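Local coordinates for protein octenoyl-CoA reductase/carboxylase (Streptomyces sp., PDB 4A0S) that probably reduces and carboxylates 2-octenoyl-CoA with NADPH, making an extender unit for cinnabaramide polyketide biosynthesis, at residues A[6-11]-A[412-417]; A[382-387]-A[435-440]; A[190-195]-A[426-431]. All coordinates share one frame; numbering follows the deposited sequence.

Interaction 1: A[6-11]-A[412-417]; sequences AVLDGA and LCMAPE
Leu8 reaches tip to tip toward Pro416, its CD2 lying 3.7 Å from the proline CD, and the same methyl rests on the backbone just before the proline, with CD2 3.6 Å from Met414 O. In Leu8, CG stands anti to the carbonyl carbon (chi1 -70°), which swings it toward the 412-417 segment. Both methyls of the forked end meet the same carbonyl, CD1 lying 3.8 Å from Met414 O. A branched aliphatic tip suits a place where one side chain must fill the angle between a carbonyl and a proline ring. The ring of Pro416 offers it a rigid CH2 surface.

Met414 forms the second half of the contact. Its CG is anti to the backbone N (chi1 -160°), which places that atom 4.1 Å from Leu8 CD2. Further out, SD of Met414 comes to 4.2 Å from Val7 CG1, where the two side chains cross at about a right angle. The flexible thioether can follow the compact, beta-branched valine without requiring a polar partner. No hydrogen bond joins the two segments.

Just beyond Leu8 the helix ends in a Schellman motif: Gly10, with positive phi, gives its N-H to Val7 O, and Ala11 N bonds to Ala6 O at 2.8 Å. Glycine tolerates that backbone readily.

Helix 2-8 thus packs beside the chain leaving strand 408-412, with Val7 also on Ala68 of strand 64-73 and on Val120 and Val122 of strand 117-124, while Leu8 and Ala415 both touch Met70.

Interaction 2: A[382-387]-A[435-440]; sequences PAMSAV and RLNPLR
Leu439 and Ala383 make the main apolar meeting, the leucine CD1 lying 4.0 Å from Ala383 CB and closer still to the alanine carbonyl oxygen. Alanine's small side chain lets the leucine tip approach the backbone. At the neighbouring step, Leu439 CB packs against Ser385 CB, and Pro382 CD touches Leu436 CD2 more loosely.

Carbon also meets oxygen across the contact. Pro382 lays its ring carbons by Leu436 O, CD nearest at 3.5 Å. Met384 lies side by side with Asn437, both pointing the same way; its CG is anti to the backbone N (chi1 -175°), and the bend at chi3 (78°) carries CE to 3.4 Å from Asn437 OD1. The segments share no direct conventional hydrogen bond, but Ser385 CA makes a CH...O contact of 3.3 Å with Leu439 O.

This pairs the start of strand 384-389 with a type I beta turn, Asn437 to Arg440, that follows helix 433-436; the turn is closed by Arg440 N bonding to Asn437 O. The strand belongs to the mixed sheet that also holds strand 408-412, in a chain of the medium-chain dehydrogenase/reductase fold, with a GroES-like domain and a Rossmann-type nucleotide-binding domain.

Ordered water provides the polar bridging. One molecule accepts from Leu439 N at 2.9 Å and lies within bonding distance of the carbonyls of Pro382 and Met384. Another lies between Leu436 O and Asn437 OD1 and accepts a weak bond from Met384 N (3.2 Å). A third donates to Met384 O at 2.8 Å and to Asn437 OD1 at 2.7 Å, so the amide oxygen faces water while ND2 bonds to Glu433 O and Glu195 OE2.

Among the remaining polar groups, Ser385 OG bonds to Val406 O, and Arg440 pairs with Asp434 while its guanidinium lies over Asn437 CB.

Interaction 3: A[190-195]-A[426-431]; sequences HLTWEE and DLRARL
His190 has its ring overlapped by Leu431, whose CD1 stands over one face, 3.9 Å from the ring centroid, in a CH-pi contact. Leu191 CG sits over the opposite face, and Leu427 CD2 approaches ND1 obliquely to 3.5 Å. A flat ring suits this slot between aliphatic side chains. In His190, CG lies between the backbone N and the carbonyl carbon (chi1 63°), which brings it against Leu427 CD2.

Arg428 runs out in an extended chain, CG anti to the backbone N, past the carbonyl of His190 to Glu195. The two meet tip to tip, their planes only 14° apart, in an end-on, two-nitrogen salt bridge that joins helix 425-431 to the N-terminus of helix 193-197. NH1 donates a hydrogen bond to Glu195 OE1 and NH2 to OE2, each at 2.6 Å, and each oxygen uses its syn lone pair. NH1 also bonds to His190 O at 2.8 Å, in the guanidinium plane, while Thr192 CG2 lies over one face of that group. A long arginine can span this distance and grip both oxygens at once.

Glu195 is fixed from its own side by a capping box: its N bonds to Thr192 OG1, and Thr192 N bonds back to OE1 at 2.8 Å from above the carboxylate plane. OE2 also bonds to Asn437 ND2, and Arg428 NH2 has a second acid in Glu433. So many donors around one buried carboxylate would be expected to favour its ionised form and to hold its rotation.

Along the chain the six segments alternate rather than pair off: 6-11 and 190-195 come first, then 382-387, 412-417, 426-431 and 435-440, so the C-terminal tail returns to three earlier parts of the protein. Interactions 2 and 3 are closest, their centres about 12 Å apart, and share the successive helices 425-431 and 433-436; Met384 also packs on Glu194 between them. Interaction 1 lies about 17 Å from interaction 3 and 21 Å from interaction 2, linked through Leu412, which packs on Val387 and Glu194. Strands 384-389 and 408-412 run parallel in one sheet. The side chain of Ser385 lies about 9 Å from bound NADP, so the tail packs close to the cofactor site.

Interaction 1: A[6-11]-A[412-417]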
loop_
_atom_site.group_PDB
_atom_site.type_symbol
_atom_site.label_atom_id
_atom_site.label_comp_id
_atom_site.label_asym_id
_atom_site.label_seq_id
_atom_site.Cartn_x
_atom_site.Cartn_y
_atom_site.Cartn_z
ATOM N N ALA A 6 -17.429 -26.100 37.568
ATOM C CA ALA A 6 -18.200 -26.249 36.328
ATOM C C ALA A 6 -17.299 -26.134 35.096
ATOM O O ALA A 6 -17.334 -26.984 34.210
ATOM C CB ALA A 6 -19.324 -25.210 36.261
ATOM N N VAL A 7 -16.473 -25.096 35.072
ATOM C CA VAL A 7 -15.538 -24.853 33.969
ATOM C C VAL A 7 -14.573 -26.021 33.833
ATOM O O VAL A 7 -14.422 -26.588 32.756
ATOM C CB VAL A 7 -14.740 -23.557 34.221
ATOM C CG1 VAL A 7 -13.639 -23.396 33.205
ATOM C CG2 VAL A 7 -15.672 -22.374 34.198
ATOM N N LEU A 8 -13.948 -26.384 34.945
ATOM C CA LEU A 8 -12.972 -27.469 34.981
ATOM C C LEU A 8 -13.618 -28.811 34.674
ATOM O O LEU A 8 -12.969 -29.692 34.124
ATOM C CB LEU A 8 -12.252 -27.515 36.333
ATOM C CG LEU A 8 -11.292 -26.338 36.570
ATOM C CD1 LEU A 8 -10.543 -26.492 37.890
ATOM C CD2 LEU A 8 -10.307 -26.148 35.392
ATOM N N ASP A 9 -14.897 -28.953 35.005
ATOM C CA ASP A 9 -15.604 -30.200 34.742
ATOM C C ASP A 9 -16.093 -30.272 33.295
ATOM O O ASP A 9 -16.639 -31.288 32.867
ATOM C CB ASP A 9 -16.739 -30.413 35.753
ATOM C CG ASP A 9 -16.220 -30.626 37.182
ATOM O OD1 ASP A 9 -14.987 -30.759 37.370
ATOM O OD2 ASP A 9 -17.041 -30.649 38.130
ATOM N N GLY A 10 -15.854 -29.200 32.540
ATOM C CA GLY A 10 -16.337 -29.085 31.168
ATOM C C GLY A 10 -17.851 -29.084 31.111
ATOM O O GLY A 10 -18.446 -29.743 30.253
ATOM N N ALA A 11 -18.472 -28.345 32.030
ATOM C CA ALA A 11 -19.927 -28.272 32.119
ATOM C C ALA A 11 -20.542 -27.597 30.897
ATOM O O ALA A 11 -19.853 -26.911 30.134
ATOM C CB ALA A 11 -20.349 -27.560 33.399
ATOM N N LEU A 412 -0.224 -21.788 34.050
ATOM C CA LEU A 412 -1.532 -22.351 34.287
ATOM C C LEU A 412 -2.196 -21.437 35.292
ATOM O O LEU A 412 -1.553 -20.950 36.223
ATOM C CB LEU A 412 -1.442 -23.771 34.852
ATOM C CG LEU A 412 -0.715 -24.797 33.993
ATOM C CD1 LEU A 412 -0.470 -26.103 34.785
ATOM C CD2 LEU A 412 -1.438 -25.035 32.662
ATOM N N CYS A 413 -3.473 -21.171 35.086
ATOM C CA CYS A 413 -4.186 -20.336 36.013
ATOM C C CYS A 413 -5.197 -21.215 36.686
ATOM O O CYS A 413 -4.896 -21.836 37.711
ATOM C CB CYS A 413 -4.814 -19.159 35.280
ATOM S SG CYS A 413 -3.524 -18.129 34.583
ATOM N N MET A 414 -6.373 -21.314 36.098
ATOM C CA MET A 414 -7.361 -22.220 36.618
ATOM C C MET A 414 -7.066 -23.667 36.226
ATOM O O MET A 414 -7.448 -24.573 36.951
ATOM C CB MET A 414 -8.755 -21.807 36.178
ATOM C CG MET A 414 -9.857 -22.377 37.040
ATOM S SD MET A 414 -11.419 -21.823 36.375
ATOM C CE MET A 414 -11.543 -20.224 37.191
ATOM N N ALA A 415 -6.390 -23.898 35.098
ATOM C CA ALA A 415 -6.085 -25.277 34.679
ATOM C C ALA A 415 -5.264 -25.965 35.778
ATOM O O ALA A 415 -4.199 -25.473 36.137
ATOM C CB ALA A 415 -5.339 -25.296 33.366
ATOM N N PRO A 416 -5.786 -27.077 36.338
ATOM C CA PRO A 416 -5.139 -27.701 37.495
ATOM C C PRO A 416 -3.891 -28.495 37.121
ATOM O O PRO A 416 -3.105 -28.882 37.983
ATOM C CB PRO A 416 -6.237 -28.623 38.065
ATOM C CG PRO A 416 -7.093 -28.958 36.900
ATOM C CD PRO A 416 -7.065 -27.735 35.993
ATOM N N GLU A 417 -3.717 -28.761 35.844
ATOM C CA GLU A 417 -2.571 -29.536 35.407
ATOM C C GLU A 417 -2.329 -29.271 33.938
ATOM O O GLU A 417 -3.215 -28.781 33.236
ATOM C CB GLU A 417 -2.805 -31.036 35.671
ATOM C CG GLU A 417 -3.941 -31.637 34.848
ATOM C CD GLU A 417 -4.715 -32.721 35.594
ATOM O OE1 GLU A 417 -4.150 -33.354 36.494
ATOM O OE2 GLU A 417 -5.904 -32.926 35.281
#

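Interaction 2: A[382-387]-A[435-440]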
loop_
_atom_site.group_PDB
_atom_site.type_symbol
_atom_site.label_atom_id
_atom_site.label_comp_id
_atom_site.label_asym_id
_atom_site.label_seq_id
_atom_site.Cartn_x
_atom_site.Cartn_y
_atom_site.Cartn_z
ATOM N N PRO A 382 2.784 -23.142 18.953
ATOM C CA PRO A 382 3.054 -22.399 20.178
ATOM C C PRO A 382 4.519 -22.555 20.518
ATOM O O PRO A 382 5.098 -23.606 20.271
ATOM C CB PRO A 382 2.186 -23.106 21.218
ATOM C CG PRO A 382 1.105 -23.727 20.437
ATOM C CD PRO A 382 1.765 -24.178 19.171
ATOM N N ALA A 383 5.084 -21.486 21.066
ATOM C CA ALA A 383 6.482 -21.391 21.415
ATOM C C ALA A 383 6.647 -21.674 22.907
ATOM O O ALA A 383 7.590 -21.207 23.520
ATOM C CB ALA A 383 6.991 -20.007 21.086
ATOM N N MET A 384 5.731 -22.449 23.479
ATOM C CA MET A 384 5.796 -22.727 24.911
ATOM C C MET A 384 7.005 -23.582 25.192
ATOM O O MET A 384 7.268 -24.536 24.479
ATOM C CB MET A 384 4.534 -23.426 25.376
ATOM C CG MET A 384 4.474 -23.648 26.870
ATOM S SD MET A 384 2.952 -24.485 27.230
ATOM C CE MET A 384 3.363 -26.168 26.750
ATOM N N SER A 385 7.749 -23.227 26.223
ATOM C CA SER A 385 8.946 -23.977 26.587
ATOM C C SER A 385 8.920 -24.394 28.040
ATOM O O SER A 385 9.709 -25.246 28.468
ATOM C CB SER A 385 10.184 -23.132 26.341
ATOM O OG SER A 385 10.216 -22.002 27.189
ATOM N N ALA A 386 8.030 -23.767 28.801
ATOM C CA ALA A 386 7.926 -24.026 30.224
ATOM C C ALA A 386 6.538 -23.662 30.682
ATOM O O ALA A 386 5.876 -22.816 30.086
ATOM C CB ALA A 386 8.981 -23.226 30.999
ATOM N N VAL A 387 6.081 -24.336 31.728
ATOM C CA VAL A 387 4.773 -24.061 32.277
ATOM C C VAL A 387 4.955 -23.944 33.777
ATOM O O VAL A 387 5.654 -24.746 34.379
ATOM C CB VAL A 387 3.774 -25.202 31.957
ATOM C CG1 VAL A 387 2.376 -24.819 32.402
ATOM C CG2 VAL A 387 3.803 -25.554 30.475
ATOM N N ARG A 435 5.708 -31.494 17.145
ATOM C CA ARG A 435 5.664 -30.374 16.220
ATOM C C ARG A 435 5.062 -29.161 16.928
ATOM O O ARG A 435 5.479 -28.029 16.696
ATOM C CB ARG A 435 4.876 -30.712 14.950
ATOM C CG ARG A 435 4.277 -29.457 14.239
ATOM C CD ARG A 435 4.418 -29.462 12.728
ATOM N NE ARG A 435 3.980 -28.191 12.126
ATOM C CZ ARG A 435 4.681 -27.052 12.139
ATOM N NH1 ARG A 435 5.866 -26.982 12.743
ATOM N NH2 ARG A 435 4.192 -25.969 11.548
ATOM N N LEU A 436 4.079 -29.410 17.786
ATOM C CA LEU A 436 3.402 -28.345 18.501
ATOM C C LEU A 436 4.235 -27.771 19.632
ATOM O O LEU A 436 3.949 -26.687 20.111
ATOM C CB LEU A 436 2.060 -28.824 19.043
ATOM C CG LEU A 436 1.033 -29.155 17.967
ATOM C CD1 LEU A 436 -0.161 -29.810 18.594
ATOM C CD2 LEU A 436 0.630 -27.887 17.188
ATOM N N ASN A 437 5.269 -28.482 20.060
ATOM C CA ASN A 437 6.092 -27.991 21.161
ATOM C C ASN A 437 7.555 -28.089 20.839
ATOM O O ASN A 437 8.272 -28.814 21.528
ATOM C CB ASN A 437 5.809 -28.779 22.437
ATOM C CG ASN A 437 4.437 -28.509 22.983
ATOM O OD1 ASN A 437 4.243 -27.567 23.746
ATOM N ND2 ASN A 437 3.478 -29.337 22.605
ATOM N N PRO A 438 8.013 -27.348 19.804
ATOM C CA PRO A 438 9.410 -27.384 19.401
ATOM C C PRO A 438 10.334 -26.989 20.540
ATOM O O PRO A 438 11.462 -27.478 20.630
ATOM C CB PRO A 438 9.479 -26.342 18.285
ATOM C CG PRO A 438 8.281 -25.475 18.483
ATOM C CD PRO A 438 7.237 -26.407 18.977
ATOM N N LEU A 439 9.843 -26.122 21.419
ATOM C CA LEU A 439 10.667 -25.599 22.501
ATOM C C LEU A 439 10.517 -26.332 23.825
ATOM O O LEU A 439 11.059 -25.884 24.833
ATOM C CB LEU A 439 10.400 -24.106 22.691
ATOM C CG LEU A 439 10.707 -23.222 21.477
ATOM C CD1 LEU A 439 10.450 -21.780 21.832
ATOM C CD2 LEU A 439 12.154 -23.411 20.955
ATOM N N ARG A 440 9.828 -27.469 23.825
ATOM C CA ARG A 440 9.577 -28.177 25.072
ATOM C C ARG A 440 10.900 -28.431 25.796
ATOM O O ARG A 440 11.862 -28.917 25.193
ATOM C CB ARG A 440 8.881 -29.512 24.819
ATOM C CG ARG A 440 8.440 -30.193 26.093
ATOM C CD ARG A 440 8.351 -31.711 25.944
ATOM N NE ARG A 440 7.635 -32.138 24.737
ATOM C CZ ARG A 440 6.355 -31.880 24.462
ATOM N NH1 ARG A 440 5.611 -31.157 25.291
ATOM N NH2 ARG A 440 5.820 -32.339 23.337
HETATM O O HOH W 1 7.273 -24.838 21.967
HETATM O O HOH W 2 4.286 -25.155 22.551
HETATM O O HOH W 3 6.430 -27.112 25.261
#

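Interaction 3: A[190-195]-A[426-431]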
loop_
_atom_site.group_PDB
_atom_site.type_symbol
_atom_site.label_atom_id
_atom_site.label_comp_id
_atom_site.label_asym_id
_atom_site.label_seq_id
_atom_site.Cartn_x
_atom_site.Cartn_y
_atom_site.Cartn_z
ATOM N N HIS A 190 -6.815 -27.911 18.929
ATOM C CA HIS A 190 -5.857 -28.985 19.068
ATOM C C HIS A 190 -4.795 -28.660 20.106
ATOM O O HIS A 190 -3.886 -29.443 20.319
ATOM C CB HIS A 190 -5.175 -29.205 17.733
ATOM C CG HIS A 190 -4.391 -28.015 17.278
ATOM N ND1 HIS A 190 -4.985 -26.905 16.713
ATOM C CD2 HIS A 190 -3.068 -27.742 17.346
ATOM C CE1 HIS A 190 -4.058 -26.013 16.426
ATOM N NE2 HIS A 190 -2.884 -26.497 16.792
ATOM N N LEU A 191 -4.903 -27.491 20.726
ATOM C CA LEU A 191 -3.892 -27.034 21.654
ATOM C C LEU A 191 -4.344 -27.217 23.082
ATOM O O LEU A 191 -5.523 -27.115 23.370
ATOM C CB LEU A 191 -3.617 -25.562 21.436
ATOM C CG LEU A 191 -2.926 -25.178 20.126
ATOM C CD1 LEU A 191 -2.689 -23.694 20.142
ATOM C CD2 LEU A 191 -1.626 -25.949 19.895
ATOM N N THR A 192 -3.394 -27.428 23.975
ATOM C CA THR A 192 -3.689 -27.431 25.384
ATOM C C THR A 192 -3.896 -25.979 25.797
ATOM O O THR A 192 -3.564 -25.052 25.045
ATOM C CB THR A 192 -2.527 -28.015 26.199
ATOM O OG1 THR A 192 -1.399 -27.145 26.090
ATOM C CG2 THR A 192 -2.149 -29.403 25.710
ATOM N N TRP A 193 -4.422 -25.770 26.994
ATOM C CA TRP A 193 -4.654 -24.421 27.489
ATOM C C TRP A 193 -3.390 -23.592 27.477
ATOM O O TRP A 193 -3.366 -22.472 26.936
ATOM C CB TRP A 193 -5.222 -24.458 28.894
ATOM C CG TRP A 193 -6.527 -25.093 28.965
ATOM C CD1 TRP A 193 -6.822 -26.279 29.570
ATOM C CD2 TRP A 193 -7.754 -24.614 28.393
ATOM N NE1 TRP A 193 -8.148 -26.559 29.431
ATOM C CE2 TRP A 193 -8.749 -25.557 28.711
ATOM C CE3 TRP A 193 -8.111 -23.472 27.653
ATOM C CZ2 TRP A 193 -10.087 -25.392 28.325
ATOM C CZ3 TRP A 193 -9.433 -23.309 27.269
ATOM C CH2 TRP A 193 -10.402 -24.270 27.590
ATOM N N GLU A 194 -2.334 -24.151 28.065
ATOM C CA GLU A 194 -1.078 -23.447 28.185
ATOM C C GLU A 194 -0.463 -23.180 26.800
ATOM O O GLU A 194 0.113 -22.117 26.554
ATOM C CB GLU A 194 -0.114 -24.193 29.119
ATOM C CG GLU A 194 0.191 -25.624 28.688
ATOM C CD GLU A 194 -0.821 -26.648 29.192
ATOM O OE1 GLU A 194 -1.989 -26.302 29.490
ATOM O OE2 GLU A 194 -0.422 -27.828 29.278
ATOM N N GLU A 195 -0.619 -24.122 25.880
ATOM C CA GLU A 195 -0.123 -23.925 24.512
ATOM C C GLU A 195 -0.850 -22.779 23.806
ATOM O O GLU A 195 -0.232 -21.943 23.136
ATOM C CB GLU A 195 -0.340 -25.186 23.703
ATOM C CG GLU A 195 0.669 -26.283 23.955
ATOM C CD GLU A 195 0.161 -27.621 23.463
ATOM O OE1 GLU A 195 -0.893 -27.651 22.811
ATOM O OE2 GLU A 195 0.827 -28.644 23.722
ATOM N N ASP A 426 -7.650 -35.254 17.436
ATOM C CA ASP A 426 -7.310 -35.802 16.113
ATOM C C ASP A 426 -6.394 -34.880 15.353
ATOM O O ASP A 426 -5.369 -35.303 14.815
ATOM C CB ASP A 426 -8.561 -36.060 15.285
ATOM C CG ASP A 426 -9.338 -37.261 15.782
ATOM O OD1 ASP A 426 -8.975 -37.834 16.834
ATOM O OD2 ASP A 426 -10.335 -37.609 15.131
ATOM N N LEU A 427 -6.764 -33.610 15.311
ATOM C CA LEU A 427 -5.898 -32.617 14.716
ATOM C C LEU A 427 -4.593 -32.612 15.474
ATOM O O LEU A 427 -3.522 -32.639 14.868
ATOM C CB LEU A 427 -6.529 -31.241 14.780
ATOM C CG LEU A 427 -5.690 -30.136 14.150
ATOM C CD1 LEU A 427 -5.340 -30.526 12.729
ATOM C CD2 LEU A 427 -6.473 -28.827 14.190
ATOM N N ARG A 428 -4.672 -32.595 16.799
ATOM C CA ARG A 428 -3.448 -32.580 17.573
ATOM C C ARG A 428 -2.540 -33.752 17.171
ATOM O O ARG A 428 -1.362 -33.557 16.901
ATOM C CB ARG A 428 -3.725 -32.577 19.064
ATOM C CG ARG A 428 -2.470 -32.526 19.891
ATOM C CD ARG A 428 -2.820 -32.482 21.346
ATOM N NE ARG A 428 -1.635 -32.260 22.145
ATOM C CZ ARG A 428 -1.084 -31.068 22.349
ATOM N NH1 ARG A 428 -1.626 -29.978 21.821
ATOM N NH2 ARG A 428 0.006 -30.980 23.090
ATOM N N ALA A 429 -3.111 -34.951 17.097
ATOM C CA ALA A 429 -2.382 -36.144 16.680
ATOM C C ALA A 429 -1.776 -35.981 15.276
ATOM O O ALA A 429 -0.614 -36.340 15.052
ATOM C CB ALA A 429 -3.308 -37.357 16.725
ATOM N N ARG A 430 -2.562 -35.436 14.346
ATOM C CA ARG A 430 -2.105 -35.194 12.978
ATOM C C ARG A 430 -0.903 -34.243 12.921
ATOM O O ARG A 430 0.054 -34.488 12.180
ATOM C CB ARG A 430 -3.247 -34.670 12.100
ATOM C CG ARG A 430 -4.120 -35.771 11.470
ATOM C CD ARG A 430 -5.355 -35.195 10.793
ATOM N NE ARG A 430 -6.310 -34.668 11.777
ATOM C CZ ARG A 430 -7.309 -33.830 11.499
ATOM N NH1 ARG A 430 -7.506 -33.403 10.258
ATOM N NH2 ARG A 430 -8.113 -33.415 12.463
ATOM N N LEU A 431 -0.948 -33.173 13.711
ATOM C CA LEU A 431 0.128 -32.185 13.705
ATOM C C LEU A 431 1.304 -32.704 14.505
ATOM O O LEU A 431 2.464 -32.502 14.143
ATOM C CB LEU A 431 -0.349 -30.825 14.228
ATOM C CG LEU A 431 -1.388 -30.089 13.359
ATOM C CD1 LEU A 431 -1.970 -28.895 14.108
ATOM C CD2 LEU A 431 -0.821 -29.657 12.008
#